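Side-chain contact in iron binding protein FbpA (Mannheimia haemolytica, PDB 1Q35), which binds ferric iron and probably serves as the periplasmic solute-binding component of a bacterial iron-uptake system: residues A[250-253]-A[257-260]. Residues are numbered along the deposited sequence; the frame is centred on the assembly and turned at random.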
loop_
_atom_site.group_PDB
_atom_site.type_symbol
_atom_site.label_atom_id
_atom_site.label_comp_id
_atom_site.label_asym_id
_atom_site.label_seq_id
_atom_site.Cartn_x
_atom_site.Cartn_y
_atom_site.Cartn_z
ATOM N N ILE A 250 0.103 18.294 -5.324
ATOM C CA ILE A 250 -0.724 17.437 -4.481
ATOM C C ILE A 250 -2.208 17.775 -4.639
ATOM O O ILE A 250 -3.049 16.883 -4.602
ATOM C CB ILE A 250 -0.234 17.392 -3.004
ATOM C CG1 ILE A 250 -0.457 18.703 -2.254
ATOM C CG2 ILE A 250 1.235 17.018 -2.950
ATOM C CD1 ILE A 250 -0.209 18.561 -0.771
ATOM N N GLU A 251 -2.525 19.046 -4.884
ATOM C CA GLU A 251 -3.886 19.440 -5.235
ATOM C C GLU A 251 -4.327 18.770 -6.537
ATOM O O GLU A 251 -5.451 18.285 -6.636
ATOM C CB GLU A 251 -3.994 20.967 -5.350
ATOM C CG GLU A 251 -3.943 21.669 -3.998
ATOM C CD GLU A 251 -3.931 23.189 -4.082
ATOM O OE1 GLU A 251 -4.300 23.827 -3.076
ATOM O OE2 GLU A 251 -3.547 23.742 -5.132
ATOM N N TYR A 252 -3.436 18.729 -7.518
ATOM C CA TYR A 252 -3.721 18.069 -8.792
ATOM C C TYR A 252 -3.988 16.576 -8.594
ATOM O O TYR A 252 -4.941 16.032 -9.150
ATOM C CB TYR A 252 -2.559 18.244 -9.773
ATOM C CG TYR A 252 -2.842 17.686 -11.153
ATOM C CD1 TYR A 252 -2.556 16.360 -11.463
ATOM C CD2 TYR A 252 -3.407 18.482 -12.143
ATOM C CE1 TYR A 252 -2.823 15.840 -12.722
ATOM C CE2 TYR A 252 -3.676 17.976 -13.406
ATOM C CZ TYR A 252 -3.378 16.655 -13.689
ATOM O OH TYR A 252 -3.647 16.149 -14.940
ATOM N N LEU A 253 -3.147 15.921 -7.801
ATOM C CA LEU A 253 -3.284 14.481 -7.576
ATOM C C LEU A 253 -4.575 14.145 -6.828
ATOM O O LEU A 253 -5.084 13.026 -6.956
ATOM C CB LEU A 253 -2.061 13.918 -6.843
ATOM C CG LEU A 253 -0.758 13.947 -7.649
ATOM C CD1 LEU A 253 0.426 13.543 -6.788
ATOM C CD2 LEU A 253 -0.839 13.069 -8.896
ATOM N N LYS A 257 -9.515 14.514 -12.299
ATOM C CA LYS A 257 -8.806 13.882 -13.404
ATOM C C LYS A 257 -7.796 12.862 -12.895
ATOM O O LYS A 257 -7.804 11.712 -13.321
ATOM C CB LYS A 257 -8.107 14.919 -14.286
ATOM C CG LYS A 257 -7.403 14.317 -15.490
ATOM C CD LYS A 257 -6.891 15.381 -16.446
ATOM C CE LYS A 257 -5.870 14.795 -17.405
ATOM N NZ LYS A 257 -5.399 15.778 -18.421
ATOM N N ALA A 258 -6.925 13.281 -11.986
ATOM C CA ALA A 258 -5.892 12.395 -11.451
ATOM C C ALA A 258 -6.494 11.221 -10.677
ATOM O O ALA A 258 -6.003 10.095 -10.765
ATOM C CB ALA A 258 -4.933 13.163 -10.566
ATOM N N GLN A 259 -7.556 11.480 -9.925
ATOM C CA GLN A 259 -8.228 10.423 -9.176
ATOM C C GLN A 259 -8.838 9.380 -10.124
ATOM O O GLN A 259 -8.815 8.175 -9.839
ATOM C CB GLN A 259 -9.284 11.013 -8.242
ATOM C CG GLN A 259 -8.685 11.775 -7.060
ATOM C CD GLN A 259 -8.142 10.855 -5.982
ATOM O OE1 GLN A 259 -8.896 10.092 -5.384
ATOM N NE2 GLN A 259 -6.838 10.926 -5.728
ATOM N N GLY A 260 -9.352 9.841 -11.261
ATOM C CA GLY A 260 -9.817 8.958 -12.313
ATOM C C GLY A 260 -8.703 8.108 -12.894
ATOM O O GLY A 260 -8.917 6.938 -13.193
HETATM O O HOH W 1 -6.800 16.096 -11.142
#
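A helix-to-helix joint in the solute-binding protein fold, where helix 243-254 gives way to helix 256-266, brings Y252 and L253 against K257, A258 and Q259. The carbonyls near the end of the first helix face the first turn of the second. Q259 NE2 donates to L253 O at 3.0 Å. The N-H···O angle is 170°, and the oxygen lies close to the amide plane of Q259. A bend at chi2 (-76°) folds the amide back toward that carbonyl. The same NE2 also bonds L98 O, and Q259 OE1 takes K272 N. A water bridges Y252 O and A258 N. It donates to Y252 O at 2.7 Å and accepts from the N-H of A258. It also sits over the centre of the Y252 ring. A258 CB packs beside Y252 O and lies 4.0 Å from Y252 CE1. K257 runs extended across the phenol end, with CE 3.6 Å from Y252 OH. Both polar ends go to D25 of helix 16-26, by a hydrogen bond from Y252 and a salt bridge from K257. The last-turn carbonyls of Y252 and L253 are thus satisfied by water and a side-chain amide, and the shared carboxylate ties both helices to a third.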